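Local coordinates for putative uncharacterized protein (Mycobacterium avium, PDB 2Z6V) that probably acts as a sulfotransferase, moving the sulfo group of PAPS to an acceptor, although its physiological substrate is not known, at residues Pro209-Ala214 with Gly305-Trp310; Lys277-Leu282 with Tyr388-Glu393; Met334-Met339 with Asp376-Asn381. All blocks are in the same frame, centred on the assembly; numbering follows the deposited sequence.

Contacts 1 and 2 are neighbours on one side of the chain and touch each other through helix 301-326, which carries a segment of contact 1 and whose Gly305 and Met309 pack on Leu390 of contact 2. Contact 3 lies at one edge of the sheet, on strand 331-335, its centre about 17 Å from that of contact 2 and about 27 Å from that of contact 1. Contact 2 is buried, contacts 1 and 3 partly so. No hydrogen bond crosses any of them. Contact 1 pairs a leucine with an aspartate methylene and sets a backbone carbonyl at an indole edge, contact 2 sets a threonine methyl on a leucine and a glycine carbonyl near a tyrosine ring, and contact 3 sets aromatic rings close to arginines.

Contact 1 of 3, residues Pro209-Ala214 with Gly305-Trp310; sequences PTDRYA and GRLAMW
Leu307 and Trp310, one turn apart on helix 301-326, reach across to Asp211 and Ala214 at the start of helix 212-219. The closely packed part lies around Trp310 and the buried Ala214. The tryptophan CG is anti to the backbone N (chi1 174°), which carries the six-membered ring out toward the first turn of the shorter helix. There the carbonyl oxygen of Ala214 meets the ring edge-on, in the indole plane, with Ala214 O 3.5 Å from Trp310 CH2. The methyl group of the same alanine adds an apolar touch, Ala214 CB lying 4.2 Å from Trp310 CZ3. Phe218, with its ring nearly parallel to the indole, and Tyr314 complete an aromatic cluster around the tryptophan.

The looser side is at Asp211, the N-cap residue. Both methyl groups of the buried Leu307 come up to its methylene carbon, the nearer approach being 3.8 Å between Leu307 CD1 and Asp211 CB, but its carboxylate touches nothing across the contact; OD2 forms a long, weak ion pair with Arg215 in the next turn of its own helix. Farther out, Thr210 and Arg212 bond to Glu61 and Asp60 of helix 50-64.

The side chain of Ala214 is about 5 Å from the bound palmitic acid, which places this end of the contact near the ligand. With no hydrogen bond or ion pair between the segments, cohesion here rests on carbon surfaces, probably helped by the weak attraction of a carbonyl for the C-H rim of an indole.

Contact 2 of 3, residues Lys277-Leu282 with Tyr388-Glu393; sequences KATGSL and YGLTVE. With PLM (palmitic acid), chain C.
Gly280, within helix 275-285, and Tyr388, shortly before helix 392-405, bring their backbones nearest, with 7.6 Å between Gly280 CA and Tyr388 CA. Gly280 has no side chain, and its carbonyl comes up obliquely to the ring of Tyr388, whose CE2 is 3.9 Å from Gly280 O. Cys283 and Asn284 of the same helix are further neighbours of the tyrosine, and its phenol oxygen is hydrogen-bonded to Arg287 NE. Gly389 then turns the chain through a left-handed backbone conformation (phi 73°), and Leu390 comes back against the helix.

Leu390 CD1 meets the methyl group of Thr279, 3.8 Å from Thr279 CG2, the two side chains crossing at about a right angle. Thr279 has CG2 anti to its backbone N, which leaves OG1 beside that N (chi1 -66°) and bonded to Pro275 O one turn earlier. The methyl is thereby turned to the apolar partner while the hydroxyl is satisfied within its own helix.

Leu282 extends to the palmitic acid, with CD1 nearest, among the atoms of the two segments, to C4 of the ligand. Ser281 OG is hydrogen-bonded to Arg116 NE; Ser281 follows Arg273 by eight residues, consistent with the Arg...Ser spacing of the 3'-phosphate motif in PAPS-dependent sulfotransferases, though no cofactor is bound here. Between the two segments the contact is van der Waals in character, a methyl-methyl touch and a carbonyl near an aromatic C-H, and the polar groups of Thr279 and Tyr388 find their partners outside it.

Contact 3 of 3, residues Met334-Met339 with Asp376-Asn381; sequences MYYHEM and DRFALN
Tyr336 and Phe378 both hold CG anti to the backbone N (chi1 175° and -178°), and these extended side chains bring their rings together. The two side chains cross obliquely, with Tyr336 CE2 4.1 Å from Phe378 CD2. The same side of the phenylalanine ring, CD2 and CE2, also reaches His337, where His337 CB lies 3.3 Å from Phe378 CE2. His337 sets its CG between the backbone N and the carbonyl carbon (chi1 64°), a torsion that turns the imidazole away from Phe378; CB of Tyr335 lies over one face of it, toward the rim.

Each ring also has a cation-pi partner, Arg273 for Tyr336 and Arg341 for Phe378. The two positive charges probably hold the rings partly by electrostatics, in a contact without a hydrogen bond of its own.

Strand 331-335, an edge strand of the parallel sheet, is joined to strand 267-272 by backbone bonds of Met334 with Trp270 and His272, and runs directly into helix 336-341 with Tyr335 at the N-cap. Phe378 packs the loop between helices 360-371 and 392-405 against this strand-helix junction, while Met339 packs on helices 120-126 and 343-353.

Contact 1 of 3, residues Pro209-Ala214 with Gly305-Trp310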
loop_
_atom_site.group_PDB
_atom_site.type_symbol
_atom_site.label_atom_id
_atom_site.label_comp_id
_atom_site.label_asym_id
_atom_site.label_seq_id
_atom_site.Cartn_x
_atom_site.Cartn_y
_atom_site.Cartn_z
ATOM N N PRO A 209 -1.001 -3.075 18.758
ATOM C CA PRO A 209 0.136 -3.408 19.619
ATOM C C PRO A 209 0.673 -4.825 19.470
ATOM O O PRO A 209 1.863 -5.068 19.661
ATOM C CB PRO A 209 -0.412 -3.130 21.015
ATOM C CG PRO A 209 -1.855 -3.500 20.875
ATOM C CD PRO A 209 -2.218 -2.856 19.560
ATOM N N THR A 210 -0.203 -5.761 19.131
ATOM C CA THR A 210 0.212 -7.149 18.967
ATOM C C THR A 210 0.315 -7.535 17.497
ATOM O O THR A 210 0.165 -6.696 16.606
ATOM C CB THR A 210 -0.777 -8.098 19.648
ATOM O OG1 THR A 210 -2.095 -7.846 19.145
ATOM C CG2 THR A 210 -0.754 -7.893 21.158
ATOM N N ASP A 211 0.565 -8.815 17.250
ATOM C CA ASP A 211 0.694 -9.309 15.889
ATOM C C ASP A 211 -0.403 -10.318 15.564
ATOM O O ASP A 211 -0.300 -11.054 14.588
ATOM C CB ASP A 211 2.074 -9.947 15.690
ATOM C CG ASP A 211 2.212 -11.281 16.400
ATOM O OD1 ASP A 211 1.573 -11.473 17.454
ATOM O OD2 ASP A 211 2.975 -12.137 15.909
ATOM N N ARG A 212 -1.454 -10.355 16.378
ATOM C CA ARG A 212 -2.543 -11.281 16.116
ATOM C C ARG A 212 -3.174 -10.997 14.755
ATOM O O ARG A 212 -3.371 -11.913 13.958
ATOM C CB ARG A 212 -3.627 -11.198 17.195
ATOM C CG ARG A 212 -4.819 -12.102 16.881
ATOM C CD ARG A 212 -5.924 -12.057 17.935
ATOM N NE ARG A 212 -6.433 -10.705 18.159
ATOM C CZ ARG A 212 -7.643 -10.428 18.641
ATOM N NH1 ARG A 212 -8.479 -11.414 18.944
ATOM N NH2 ARG A 212 -8.008 -9.166 18.828
ATOM N N TYR A 213 -3.491 -9.734 14.484
ATOM C CA TYR A 213 -4.099 -9.388 13.205
ATOM C C TYR A 213 -3.196 -9.782 12.033
ATOM O O TYR A 213 -3.673 -10.340 11.043
ATOM C CB TYR A 213 -4.418 -7.890 13.129
ATOM C CG TYR A 213 -5.000 -7.482 11.797
ATOM C CD1 TYR A 213 -6.347 -7.704 11.501
ATOM C CD2 TYR A 213 -4.184 -6.959 10.795
ATOM C CE1 TYR A 213 -6.865 -7.422 10.232
ATOM C CE2 TYR A 213 -4.688 -6.676 9.525
ATOM C CZ TYR A 213 -6.026 -6.913 9.248
ATOM O OH TYR A 213 -6.502 -6.677 7.978
ATOM N N ALA A 214 -1.899 -9.501 12.144
ATOM C CA ALA A 214 -0.958 -9.836 11.079
ATOM C C ALA A 214 -0.805 -11.346 10.847
ATOM O O ALA A 214 -0.614 -11.788 9.717
ATOM C CB ALA A 214 0.409 -9.218 11.372
ATOM N N GLY A 305 11.563 -6.128 16.287
ATOM C CA GLY A 305 12.510 -6.671 15.334
ATOM C C GLY A 305 12.151 -8.068 14.864
ATOM O O GLY A 305 12.282 -8.362 13.679
ATOM N N ARG A 306 11.707 -8.936 15.771
ATOM C CA ARG A 306 11.338 -10.286 15.370
ATOM C C ARG A 306 10.063 -10.298 14.539
ATOM O O ARG A 306 9.900 -11.160 13.671
ATOM C CB ARG A 306 11.184 -11.224 16.577
ATOM C CG ARG A 306 10.561 -10.598 17.793
ATOM C CD ARG A 306 11.604 -9.811 18.578
ATOM N NE ARG A 306 12.219 -10.590 19.655
ATOM C CZ ARG A 306 11.582 -10.987 20.756
ATOM N NH1 ARG A 306 10.299 -10.687 20.936
ATOM N NH2 ARG A 306 12.232 -11.680 21.683
ATOM N N LEU A 307 9.161 -9.353 14.795
ATOM C CA LEU A 307 7.928 -9.284 14.016
ATOM C C LEU A 307 8.291 -8.829 12.600
ATOM O O LEU A 307 7.814 -9.393 11.615
ATOM C CB LEU A 307 6.917 -8.314 14.650
ATOM C CG LEU A 307 5.667 -7.944 13.815
ATOM C CD1 LEU A 307 4.940 -9.195 13.310
ATOM C CD2 LEU A 307 4.721 -7.084 14.665
ATOM N N ALA A 308 9.150 -7.818 12.503
ATOM C CA ALA A 308 9.568 -7.321 11.200
ATOM C C ALA A 308 10.240 -8.453 10.432
ATOM O O ALA A 308 10.035 -8.607 9.232
ATOM C CB ALA A 308 10.533 -6.148 11.361
ATOM N N MET A 309 11.045 -9.245 11.135
ATOM C CA MET A 309 11.748 -10.367 10.523
ATOM C C MET A 309 10.756 -11.399 10.001
ATOM O O MET A 309 10.900 -11.912 8.897
ATOM C CB MET A 309 12.672 -11.024 11.545
ATOM C CG MET A 309 13.370 -12.267 11.038
ATOM S SD MET A 309 14.242 -13.125 12.359
ATOM C CE MET A 309 15.636 -12.048 12.599
ATOM N N TRP A 310 9.753 -11.697 10.817
ATOM C CA TRP A 310 8.712 -12.656 10.476
ATOM C C TRP A 310 7.944 -12.173 9.241
ATOM O O TRP A 310 7.677 -12.945 8.318
ATOM C CB TRP A 310 7.768 -12.802 11.670
ATOM C CG TRP A 310 6.565 -13.659 11.435
ATOM C CD1 TRP A 310 6.463 -15.006 11.627
ATOM C CD2 TRP A 310 5.272 -13.216 11.002
ATOM N NE1 TRP A 310 5.182 -15.431 11.349
ATOM C CE2 TRP A 310 4.432 -14.350 10.961
ATOM C CE3 TRP A 310 4.740 -11.968 10.650
ATOM C CZ2 TRP A 310 3.089 -14.276 10.581
ATOM C CZ3 TRP A 310 3.403 -11.892 10.273
ATOM C CH2 TRP A 310 2.594 -13.042 10.242
#

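Contact 2 of 3, residues Lys277-Leu282 with Tyr388-Glu393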
loop_
_atom_site.group_PDB
_atom_site.type_symbol
_atom_site.label_atom_id
_atom_site.label_comp_id
_atom_site.label_asym_id
_atom_site.label_seq_id
_atom_site.Cartn_x
_atom_site.Cartn_y
_atom_site.Cartn_z
ATOM N N LYS A 277 18.712 -3.693 5.205
ATOM C CA LYS A 277 18.384 -2.280 5.284
ATOM C C LYS A 277 16.863 -2.131 5.365
ATOM O O LYS A 277 16.330 -1.499 6.280
ATOM C CB LYS A 277 18.908 -1.568 4.039
ATOM C CG LYS A 277 19.371 -0.133 4.248
ATOM C CD LYS A 277 18.249 0.799 4.648
ATOM C CE LYS A 277 18.749 2.238 4.748
ATOM N NZ LYS A 277 17.662 3.188 5.133
ATOM N N ALA A 278 16.168 -2.733 4.409
ATOM C CA ALA A 278 14.720 -2.658 4.362
ATOM C C ALA A 278 14.057 -3.124 5.655
ATOM O O ALA A 278 13.022 -2.593 6.043
ATOM C CB ALA A 278 14.200 -3.472 3.188
ATOM N N THR A 279 14.651 -4.105 6.324
ATOM C CA THR A 279 14.084 -4.630 7.563
ATOM C C THR A 279 14.138 -3.619 8.701
ATOM O O THR A 279 13.162 -3.429 9.430
ATOM C CB THR A 279 14.812 -5.916 7.995
ATOM O OG1 THR A 279 14.549 -6.951 7.038
ATOM C CG2 THR A 279 14.341 -6.370 9.372
ATOM N N GLY A 280 15.286 -2.973 8.853
ATOM C CA GLY A 280 15.441 -1.985 9.905
ATOM C C GLY A 280 14.597 -0.765 9.602
ATOM O O GLY A 280 14.098 -0.093 10.512
ATOM N N SER A 281 14.442 -0.481 8.312
ATOM C CA SER A 281 13.648 0.651 7.870
ATOM C C SER A 281 12.182 0.365 8.175
ATOM O O SER A 281 11.420 1.282 8.490
ATOM C CB SER A 281 13.844 0.880 6.369
ATOM O OG SER A 281 13.108 2.006 5.924
ATOM N N LEU A 282 11.788 -0.905 8.097
ATOM C CA LEU A 282 10.402 -1.279 8.385
ATOM C C LEU A 282 10.094 -1.003 9.847
ATOM O O LEU A 282 9.082 -0.385 10.162
ATOM C CB LEU A 282 10.134 -2.763 8.081
ATOM C CG LEU A 282 8.688 -3.188 8.391
ATOM C CD1 LEU A 282 7.727 -2.305 7.610
ATOM C CD2 LEU A 282 8.462 -4.644 8.035
ATOM N N TYR A 388 16.399 -2.483 17.347
ATOM C CA TYR A 388 15.242 -3.379 17.333
ATOM C C TYR A 388 15.563 -4.828 17.684
ATOM O O TYR A 388 14.754 -5.727 17.449
ATOM C CB TYR A 388 14.570 -3.304 15.963
ATOM C CG TYR A 388 14.206 -1.892 15.592
ATOM C CD1 TYR A 388 13.128 -1.251 16.198
ATOM C CD2 TYR A 388 14.979 -1.170 14.686
ATOM C CE1 TYR A 388 12.828 0.081 15.918
ATOM C CE2 TYR A 388 14.689 0.157 14.399
ATOM C CZ TYR A 388 13.611 0.778 15.020
ATOM O OH TYR A 388 13.320 2.095 14.741
ATOM N N GLY A 389 16.747 -5.053 18.245
ATOM C CA GLY A 389 17.140 -6.391 18.645
ATOM C C GLY A 389 17.493 -7.347 17.521
ATOM O O GLY A 389 17.251 -8.549 17.633
ATOM N N LEU A 390 18.075 -6.827 16.447
ATOM C CA LEU A 390 18.446 -7.675 15.323
ATOM C C LEU A 390 19.912 -7.534 14.933
ATOM O O LEU A 390 20.611 -6.618 15.367
ATOM C CB LEU A 390 17.574 -7.358 14.103
ATOM C CG LEU A 390 16.068 -7.585 14.205
ATOM C CD1 LEU A 390 15.384 -7.054 12.952
ATOM C CD2 LEU A 390 15.790 -9.064 14.386
ATOM N N THR A 391 20.365 -8.460 14.101
ATOM C CA THR A 391 21.735 -8.465 13.619
ATOM C C THR A 391 21.679 -9.038 12.218
ATOM O O THR A 391 20.754 -9.787 11.900
ATOM C CB THR A 391 22.637 -9.364 14.498
ATOM O OG1 THR A 391 22.125 -10.703 14.505
ATOM C CG2 THR A 391 22.683 -8.839 15.924
ATOM N N VAL A 392 22.643 -8.684 11.373
ATOM C CA VAL A 392 22.660 -9.211 10.017
ATOM C C VAL A 392 22.783 -10.731 10.078
ATOM O O VAL A 392 22.230 -11.442 9.243
ATOM C CB VAL A 392 23.830 -8.635 9.202
ATOM C CG1 VAL A 392 23.897 -9.306 7.840
ATOM C CG2 VAL A 392 23.654 -7.130 9.034
ATOM N N GLU A 393 23.495 -11.228 11.083
ATOM C CA GLU A 393 23.674 -12.665 11.247
ATOM C C GLU A 393 22.345 -13.377 11.483
ATOM O O GLU A 393 22.157 -14.513 11.053
ATOM C CB GLU A 393 24.618 -12.966 12.420
ATOM C CG GLU A 393 26.067 -12.511 12.227
ATOM C CD GLU A 393 26.280 -11.024 12.510
ATOM O OE1 GLU A 393 25.773 -10.178 11.740
ATOM O OE2 GLU A 393 26.959 -10.704 13.511
HETATM C C1 PLM C . 2.179 -3.379 9.617
HETATM O O1 PLM C . 2.403 -4.326 10.402
HETATM O O2 PLM C . 1.111 -2.735 9.533
HETATM C C2 PLM C . 3.307 -2.962 8.670
HETATM C C3 PLM C . 3.900 -4.172 7.947
HETATM C C4 PLM C . 4.938 -3.775 6.896
HETATM C C5 PLM C . 4.331 -2.889 5.806
HETATM C C6 PLM C . 4.224 -1.429 6.252
HETATM C C7 PLM C . 3.337 -0.642 5.287
HETATM C C8 PLM C . 1.866 -1.017 5.478
HETATM C C9 PLM C . 1.163 -1.101 4.123
HETATM C CA PLM C . 1.393 0.163 3.293
HETATM C CB PLM C . 1.139 -0.094 1.805
HETATM C CC PLM C . 2.008 -1.256 1.322
HETATM C CD PLM C . 1.389 -2.600 1.712
HETATM C CE PLM C . 2.419 -3.732 1.729
HETATM C CF PLM C . 3.456 -3.482 2.826
HETATM C CG PLM C . 4.420 -4.660 2.975
#

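Contact 3 of 3, residues Met334-Met339 with Asp376-Asn381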
loop_
_atom_site.group_PDB
_atom_site.type_symbol
_atom_site.label_atom_id
_atom_site.label_comp_id
_atom_site.label_asym_id
_atom_site.label_seq_id
_atom_site.Cartn_x
_atom_site.Cartn_y
_atom_site.Cartn_z
ATOM N N MET A 334 13.319 -4.762 -10.640
ATOM C CA MET A 334 13.722 -3.388 -10.436
ATOM C C MET A 334 14.559 -3.296 -9.163
ATOM O O MET A 334 14.064 -3.525 -8.060
ATOM C CB MET A 334 12.474 -2.522 -10.334
ATOM C CG MET A 334 12.738 -1.058 -10.159
ATOM S SD MET A 334 11.160 -0.235 -10.065
ATOM C CE MET A 334 10.671 -0.626 -8.364
ATOM N N TYR A 335 15.834 -2.971 -9.333
ATOM C CA TYR A 335 16.759 -2.859 -8.216
ATOM C C TYR A 335 16.888 -1.423 -7.746
ATOM O O TYR A 335 16.972 -0.495 -8.551
ATOM C CB TYR A 335 18.135 -3.385 -8.625
ATOM C CG TYR A 335 18.150 -4.865 -8.940
ATOM C CD1 TYR A 335 18.371 -5.811 -7.937
ATOM C CD2 TYR A 335 17.916 -5.322 -10.237
ATOM C CE1 TYR A 335 18.361 -7.183 -8.221
ATOM C CE2 TYR A 335 17.900 -6.685 -10.531
ATOM C CZ TYR A 335 18.124 -7.610 -9.523
ATOM O OH TYR A 335 18.121 -8.956 -9.820
ATOM N N TYR A 336 16.899 -1.247 -6.431
ATOM C CA TYR A 336 17.039 0.074 -5.835
ATOM C C TYR A 336 18.297 0.772 -6.351
ATOM O O TYR A 336 18.262 1.949 -6.727
ATOM C CB TYR A 336 17.118 -0.052 -4.314
ATOM C CG TYR A 336 17.392 1.250 -3.611
ATOM C CD1 TYR A 336 16.465 2.290 -3.648
ATOM C CD2 TYR A 336 18.584 1.452 -2.915
ATOM C CE1 TYR A 336 16.719 3.503 -3.006
ATOM C CE2 TYR A 336 18.846 2.661 -2.272
ATOM C CZ TYR A 336 17.908 3.679 -2.320
ATOM O OH TYR A 336 18.151 4.869 -1.674
ATOM N N HIS A 337 19.408 0.042 -6.378
ATOM C CA HIS A 337 20.653 0.626 -6.830
ATOM C C HIS A 337 20.615 1.073 -8.285
ATOM O O HIS A 337 21.311 2.006 -8.659
ATOM C CB HIS A 337 21.834 -0.327 -6.580
ATOM C CG HIS A 337 21.770 -1.616 -7.343
ATOM N ND1 HIS A 337 21.255 -2.777 -6.806
ATOM C CD2 HIS A 337 22.201 -1.937 -8.587
ATOM C CE1 HIS A 337 21.376 -3.757 -7.683
ATOM N NE2 HIS A 337 21.947 -3.274 -8.771
ATOM N N GLU A 338 19.798 0.420 -9.103
ATOM C CA GLU A 338 19.692 0.797 -10.511
ATOM C C GLU A 338 18.765 1.991 -10.656
ATOM O O GLU A 338 18.940 2.835 -11.533
ATOM C CB GLU A 338 19.165 -0.374 -11.350
ATOM C CG GLU A 338 20.252 -1.306 -11.882
ATOM C CD GLU A 338 19.695 -2.469 -12.700
ATOM O OE1 GLU A 338 18.778 -2.243 -13.524
ATOM O OE2 GLU A 338 20.186 -3.610 -12.526
ATOM N N MET A 339 17.781 2.059 -9.774
ATOM C CA MET A 339 16.812 3.141 -9.788
ATOM C C MET A 339 17.470 4.465 -9.376
ATOM O O MET A 339 17.012 5.540 -9.762
ATOM C CB MET A 339 15.665 2.798 -8.835
ATOM C CG MET A 339 14.297 3.206 -9.331
ATOM S SD MET A 339 13.903 2.470 -10.934
ATOM C CE MET A 339 12.900 3.784 -11.683
ATOM N N ASP A 376 17.897 10.765 -3.423
ATOM C CA ASP A 376 19.002 10.516 -2.502
ATOM C C ASP A 376 20.038 9.579 -3.120
ATOM O O ASP A 376 19.737 8.436 -3.468
ATOM C CB ASP A 376 18.480 9.913 -1.188
ATOM C CG ASP A 376 17.640 10.896 -0.380
ATOM O OD1 ASP A 376 17.177 10.522 0.721
ATOM O OD2 ASP A 376 17.441 12.040 -0.840
ATOM N N ARG A 377 21.260 10.080 -3.256
ATOM C CA ARG A 377 22.359 9.314 -3.825
ATOM C C ARG A 377 22.444 7.949 -3.141
ATOM O O ARG A 377 22.015 7.794 -1.997
ATOM C CB ARG A 377 23.668 10.085 -3.617
ATOM C CG ARG A 377 24.812 9.683 -4.533
ATOM C CD ARG A 377 26.070 10.484 -4.206
ATOM N NE ARG A 377 27.044 10.466 -5.297
ATOM C CZ ARG A 377 26.868 11.071 -6.470
ATOM N NH1 ARG A 377 25.752 11.748 -6.714
ATOM N NH2 ARG A 377 27.808 10.999 -7.404
ATOM N N PHE A 378 22.980 6.957 -3.845
ATOM C CA PHE A 378 23.130 5.621 -3.276
ATOM C C PHE A 378 24.273 5.716 -2.268
ATOM O O PHE A 378 25.365 6.165 -2.612
ATOM C CB PHE A 378 23.461 4.609 -4.385
ATOM C CG PHE A 378 23.600 3.185 -3.902
ATOM C CD1 PHE A 378 24.765 2.756 -3.272
ATOM C CD2 PHE A 378 22.558 2.277 -4.069
ATOM C CE1 PHE A 378 24.891 1.444 -2.818
ATOM C CE2 PHE A 378 22.672 0.964 -3.618
ATOM C CZ PHE A 378 23.841 0.547 -2.992
ATOM N N ALA A 379 24.028 5.307 -1.028
ATOM C CA ALA A 379 25.064 5.392 -0.005
ATOM C C ALA A 379 25.072 4.221 0.968
ATOM O O ALA A 379 24.027 3.643 1.275
ATOM C CB ALA A 379 24.915 6.700 0.764
ATOM N N LEU A 380 26.265 3.885 1.456
ATOM C CA LEU A 380 26.439 2.791 2.407
ATOM C C LEU A 380 26.616 3.307 3.832
ATOM O O LEU A 380 27.508 4.105 4.110
ATOM C CB LEU A 380 27.656 1.934 2.036
ATOM C CG LEU A 380 27.613 1.083 0.764
ATOM C CD1 LEU A 380 27.602 1.972 -0.471
ATOM C CD2 LEU A 380 28.825 0.167 0.742
ATOM N N ASN A 381 25.754 2.844 4.730
ATOM C CA ASN A 381 25.804 3.230 6.132
ATOM C C ASN A 381 25.500 1.986 6.951
ATOM O O ASN A 381 25.039 0.982 6.409
ATOM C CB ASN A 381 24.758 4.305 6.433
ATOM C CG ASN A 381 24.749 5.414 5.403
ATOM O OD1 ASN A 381 24.178 5.270 4.323
ATOM N ND2 ASN A 381 25.395 6.527 5.728
#